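Local coordinates for protein endonuclease 2 (Arabidopsis thaliana, PDB 4CXP) that cleaves RNA and single-stranded DNA, and less readily double-stranded DNA, as a metal-dependent endonuclease that yields 5'-phosphorylated products, at residues Y133-Y147 and Y222-F236. Numbering follows the deposited sequence. Where two conformers were deposited one is given.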
# COMPACT_ATOMS: atom_id res chain seq x y z
N TYR A 133 -2.34 9.49 12.04
CA TYR A 133 -2.16 10.69 12.81
C TYR A 133 -0.71 11.09 12.91
O TYR A 133 0.16 10.32 13.36
CB TYR A 133 -2.69 10.55 14.22
CG TYR A 133 -4.15 10.25 14.40
CD1 TYR A 133 -5.08 10.30 13.33
CD2 TYR A 133 -4.64 9.96 15.66
CE1 TYR A 133 -6.42 10.04 13.55
CE2 TYR A 133 -5.98 9.72 15.87
CZ TYR A 133 -6.87 9.75 14.81
OH TYR A 133 -8.20 9.50 15.05
N ALA A 134 -0.46 12.37 12.65
CA ALA A 134 0.85 12.93 12.93
C ALA A 134 1.23 12.75 14.41
O ALA A 134 2.40 12.52 14.73
CB ALA A 134 0.84 14.42 12.63
N SER A 135 0.26 12.89 15.31
CA SER A 135 0.56 12.91 16.75
C SER A 135 1.16 11.61 17.31
O SER A 135 1.82 11.63 18.35
CB SER A 135 -0.71 13.27 17.51
OG SER A 135 -1.69 12.28 17.27
N ASP A 136 0.92 10.48 16.65
CA ASP A 136 1.54 9.20 17.07
C ASP A 136 2.39 8.58 15.97
O ASP A 136 2.70 7.37 15.99
CB ASP A 136 0.50 8.22 17.65
CG ASP A 136 -0.69 8.00 16.74
OD1 ASP A 136 -0.50 7.76 15.54
OD2 ASP A 136 -1.83 8.07 17.23
N LYS A 137 2.82 9.41 15.03
CA LYS A 137 3.67 8.98 13.94
C LYS A 137 3.08 7.76 13.24
O LYS A 137 3.74 6.74 13.02
CB LYS A 137 5.10 8.73 14.42
CG LYS A 137 5.72 9.95 15.08
CD LYS A 137 7.20 9.78 15.30
N GLY A 138 1.81 7.85 12.88
CA GLY A 138 1.15 6.77 12.19
C GLY A 138 1.10 5.48 12.98
O GLY A 138 1.19 4.38 12.42
N GLY A 139 0.96 5.60 14.29
CA GLY A 139 0.94 4.46 15.17
C GLY A 139 2.29 3.93 15.59
O GLY A 139 2.36 3.02 16.40
N ASN A 140 3.37 4.51 15.08
CA ASN A 140 4.70 4.07 15.46
C ASN A 140 5.01 4.28 16.93
O ASN A 140 5.80 3.53 17.48
CB ASN A 140 5.77 4.75 14.61
CG ASN A 140 5.98 4.06 13.31
OD1 ASN A 140 6.61 3.00 13.26
ND2 ASN A 140 5.47 4.64 12.23
N THR A 141 4.37 5.26 17.58
CA THR A 141 4.65 5.52 18.99
C THR A 141 3.70 4.79 19.92
O THR A 141 3.80 4.97 21.13
CB THR A 141 4.60 7.03 19.30
OG1 THR A 141 3.26 7.48 19.17
CG2 THR A 141 5.51 7.83 18.38
N ILE A 142 2.79 3.98 19.38
CA ILE A 142 1.85 3.21 20.20
C ILE A 142 2.47 1.84 20.43
O ILE A 142 2.51 0.99 19.54
CB ILE A 142 0.47 3.11 19.55
CG1 ILE A 142 -0.09 4.50 19.27
CG2 ILE A 142 -0.45 2.25 20.41
CD1 ILE A 142 -1.40 4.48 18.52
N GLU A 143 3.01 1.65 21.62
CA GLU A 143 3.77 0.44 21.97
C GLU A 143 2.85 -0.53 22.69
O GLU A 143 2.27 -0.20 23.74
CB GLU A 143 4.98 0.81 22.84
CG GLU A 143 6.08 1.53 22.07
CD GLU A 143 6.84 0.65 21.06
OE1 GLU A 143 6.60 -0.58 20.96
OE2 GLU A 143 7.72 1.19 20.36
N VAL A 144 2.70 -1.72 22.11
CA VAL A 144 1.81 -2.76 22.58
C VAL A 144 2.57 -4.08 22.55
O VAL A 144 3.80 -4.10 22.40
CB VAL A 144 0.50 -2.80 21.74
CG1 VAL A 144 -0.27 -1.51 21.94
CG2 VAL A 144 0.77 -3.03 20.26
N HIS A 145 1.86 -5.19 22.71
CA HIS A 145 2.41 -6.51 22.44
C HIS A 145 1.59 -7.14 21.33
O HIS A 145 0.36 -7.00 21.30
CB HIS A 145 2.37 -7.41 23.68
CG HIS A 145 3.53 -7.19 24.64
ND1 HIS A 145 3.65 -6.07 25.41
CD2 HIS A 145 4.61 -7.96 24.92
CE1 HIS A 145 4.75 -6.14 26.15
NE2 HIS A 145 5.35 -7.28 25.87
N TRP A 146 2.27 -7.81 20.41
CA TRP A 146 1.65 -8.70 19.43
C TRP A 146 1.86 -10.11 19.96
O TRP A 146 2.99 -10.60 20.01
CB TRP A 146 2.30 -8.53 18.05
CG TRP A 146 1.63 -9.38 17.01
CD1 TRP A 146 2.16 -10.46 16.37
CD2 TRP A 146 0.31 -9.23 16.51
NE1 TRP A 146 1.24 -10.98 15.50
CE2 TRP A 146 0.10 -10.24 15.57
CE3 TRP A 146 -0.74 -8.34 16.79
CZ2 TRP A 146 -1.10 -10.38 14.90
CZ3 TRP A 146 -1.93 -8.48 16.11
CH2 TRP A 146 -2.10 -9.49 15.18
N TYR A 147 0.79 -10.72 20.45
CA TYR A 147 0.91 -11.95 21.24
C TYR A 147 1.94 -11.70 22.34
O TYR A 147 1.74 -10.76 23.11
CB TYR A 147 1.15 -13.17 20.34
CG TYR A 147 -0.04 -13.47 19.44
CD1 TYR A 147 -0.20 -12.83 18.22
CD2 TYR A 147 -1.02 -14.36 19.82
CE1 TYR A 147 -1.30 -13.07 17.41
CE2 TYR A 147 -2.12 -14.61 19.03
CZ TYR A 147 -2.25 -13.97 17.81
OH TYR A 147 -3.32 -14.19 16.98
N TYR A 222 -6.61 1.88 15.04
CA TYR A 222 -6.52 2.51 16.34
C TYR A 222 -7.62 2.04 17.30
O TYR A 222 -7.45 2.10 18.52
CB TYR A 222 -6.67 4.01 16.20
CG TYR A 222 -5.54 4.78 15.55
CD1 TYR A 222 -4.23 4.65 15.97
CD2 TYR A 222 -5.80 5.72 14.57
CE1 TYR A 222 -3.22 5.41 15.43
CE2 TYR A 222 -4.80 6.50 14.02
CZ TYR A 222 -3.50 6.34 14.45
OH TYR A 222 -2.53 7.16 13.92
N LYS A 223 -8.76 1.62 16.77
CA LYS A 223 -9.94 1.31 17.55
C LYS A 223 -9.65 0.25 18.58
O LYS A 223 -9.22 -0.84 18.24
CB LYS A 223 -11.05 0.83 16.63
CG LYS A 223 -12.33 0.43 17.33
CD LYS A 223 -12.95 1.53 18.14
CE LYS A 223 -13.50 2.62 17.26
NZ LYS A 223 -14.39 3.53 18.04
N GLY A 224 -9.93 0.56 19.84
CA GLY A 224 -9.77 -0.39 20.93
C GLY A 224 -8.37 -0.51 21.47
O GLY A 224 -8.18 -1.21 22.44
N VAL A 225 -7.39 0.17 20.88
CA VAL A 225 -5.99 -0.05 21.23
C VAL A 225 -5.49 1.05 22.15
O VAL A 225 -5.65 2.23 21.85
CB VAL A 225 -5.10 -0.12 19.97
CG1 VAL A 225 -3.66 -0.37 20.37
CG2 VAL A 225 -5.59 -1.20 19.02
N THR A 226 -4.88 0.64 23.25
CA THR A 226 -4.21 1.52 24.18
C THR A 226 -2.80 1.02 24.39
O THR A 226 -2.59 -0.18 24.43
CB THR A 226 -4.94 1.55 25.56
OG1 THR A 226 -6.32 1.87 25.37
CG2 THR A 226 -4.30 2.55 26.52
N GLU A 227 -1.87 1.96 24.54
CA GLU A 227 -0.49 1.68 24.91
C GLU A 227 -0.49 0.60 25.99
O GLU A 227 -1.21 0.72 26.99
CB GLU A 227 0.14 2.98 25.46
CG GLU A 227 1.56 2.89 26.01
CD GLU A 227 2.66 3.11 24.98
OE1 GLU A 227 2.41 3.48 23.80
OE2 GLU A 227 3.82 2.92 25.37
N GLY A 228 0.33 -0.43 25.82
CA GLY A 228 0.46 -1.50 26.79
C GLY A 228 -0.47 -2.69 26.60
O GLY A 228 -0.29 -3.71 27.26
N ASP A 229 -1.45 -2.59 25.70
CA ASP A 229 -2.36 -3.70 25.44
C ASP A 229 -1.61 -4.88 24.81
O ASP A 229 -0.58 -4.70 24.17
CB ASP A 229 -3.47 -3.30 24.47
CG ASP A 229 -4.57 -2.44 25.09
OD1 ASP A 229 -4.60 -2.30 26.34
OD2 ASP A 229 -5.41 -1.95 24.29
N THR A 230 -2.18 -6.07 24.99
CA THR A 230 -1.78 -7.25 24.22
C THR A 230 -2.83 -7.47 23.14
O THR A 230 -4.00 -7.71 23.43
CB THR A 230 -1.64 -8.50 25.10
OG1 THR A 230 -0.54 -8.33 25.99
CG2 THR A 230 -1.41 -9.73 24.25
N LEU A 231 -2.37 -7.39 21.91
CA LEU A 231 -3.20 -7.69 20.75
C LEU A 231 -2.87 -9.11 20.32
O LEU A 231 -1.71 -9.46 20.10
CB LEU A 231 -2.93 -6.71 19.62
CG LEU A 231 -3.19 -5.25 20.00
CD1 LEU A 231 -3.05 -4.39 18.74
CD2 LEU A 231 -4.51 -5.00 20.72
N GLU A 232 -3.91 -9.94 20.24
CA GLU A 232 -3.72 -11.35 19.97
C GLU A 232 -4.92 -11.85 19.17
O GLU A 232 -5.34 -11.14 18.27
CB GLU A 232 -3.39 -12.12 21.24
CG GLU A 232 -4.35 -11.95 22.37
CD GLU A 232 -3.89 -12.67 23.63
OE1 GLU A 232 -3.31 -13.77 23.49
OE2 GLU A 232 -4.11 -12.13 24.74
N ASP A 233 -5.47 -13.05 19.41
CA ASP A 233 -6.45 -13.61 18.48
C ASP A 233 -7.64 -12.69 18.21
O ASP A 233 -8.07 -12.58 17.06
CB ASP A 233 -6.96 -14.98 18.95
CG ASP A 233 -6.06 -16.14 18.57
OD1 ASP A 233 -5.02 -15.95 17.92
OD2 ASP A 233 -6.44 -17.28 18.93
N GLU A 234 -8.22 -12.06 19.22
CA GLU A 234 -9.43 -11.27 18.98
C GLU A 234 -9.14 -10.17 17.96
O GLU A 234 -9.90 -9.96 17.01
CB GLU A 234 -9.96 -10.68 20.28
CG GLU A 234 -11.23 -9.88 20.12
CD GLU A 234 -11.67 -9.29 21.45
OE1 GLU A 234 -11.14 -8.23 21.84
OE2 GLU A 234 -12.53 -9.91 22.11
N TYR A 235 -8.04 -9.45 18.15
CA TYR A 235 -7.67 -8.38 17.24
C TYR A 235 -7.29 -8.95 15.87
O TYR A 235 -7.68 -8.42 14.84
CB TYR A 235 -6.54 -7.55 17.84
CG TYR A 235 -6.23 -6.26 17.11
CD1 TYR A 235 -5.35 -6.22 16.03
CD2 TYR A 235 -6.83 -5.07 17.49
CE1 TYR A 235 -5.06 -5.04 15.40
CE2 TYR A 235 -6.56 -3.87 16.85
CZ TYR A 235 -5.65 -3.86 15.82
OH TYR A 235 -5.31 -2.71 15.16
N PHE A 236 -6.49 -10.00 15.87
CA PHE A 236 -6.05 -10.65 14.65
C PHE A 236 -7.22 -11.04 13.77
O PHE A 236 -7.28 -10.66 12.60
CB PHE A 236 -5.19 -11.86 15.01
CG PHE A 236 -4.78 -12.69 13.82
CD1 PHE A 236 -3.85 -12.24 12.92
CD2 PHE A 236 -5.35 -13.93 13.61
CE1 PHE A 236 -3.46 -13.02 11.84
CE2 PHE A 236 -4.99 -14.71 12.54
CZ PHE A 236 -4.04 -14.26 11.65
O HOH W 1 3.87 -0.05 26.23
O HOH W 2 1.62 -10.20 25.77
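The hydroxyl of Tyr222 is gripped by two groups of segment 133-147. It donates to Asp136 OD1, with 2.7 Å between OH and OD1, and uses the syn lone pair of that oxygen. It accepts from the backbone N of Tyr133, 3.0 Å from OH, in a fairly straight bond of 160°. Asp136 OD1 has a second donor, Gly139 N, which meets it from above the carboxylate plane in an Asx motif. The Tyr222 ring lies obliquely to that of Tyr133, and its CE2 sits over the centre of the Tyr133 face. Ile142 CD1 meets the CE1 edge of the Tyr222 ring, near its plane. A phenylalanine in place of Tyr222 would probably leave Tyr133 N without this acceptor and Asp136 OD1 with Gly139 N but no hydroxyl. Farther along, Glu227 OE1 accepts from Glu143 N at 2.9 Å. With CG anti to the backbone N, the Glu227 chain bends at chi2 (89°), which brings OE1 there. Strands 143-146 and 230-231 then pair in parallel: His145 N donates to Asp229 O, and His145 O accepts from Leu231 N. Strand 230-231 is an edge strand of the three-stranded mixed sheet and leads into helix 233-262. Trp146 CE3 packs on Leu231 CB, and its indole NE1 is held by Thr164. At the far end Glu232 CA lies over the centre of the Tyr147 ring, 3.7 Å from its centroid, a CH-pi contact. The Tyr147 hydroxyl donates to Asp233 OD1, 2.6 Å from OH, on the anti lone pair. Gly138 O accepts a hydrogen bond from ND1 of His154, a ligand of a bound zinc ion. Gly138 O is thus a second-shell acceptor; Tyr222 ties down the loop that carries it, one step further out.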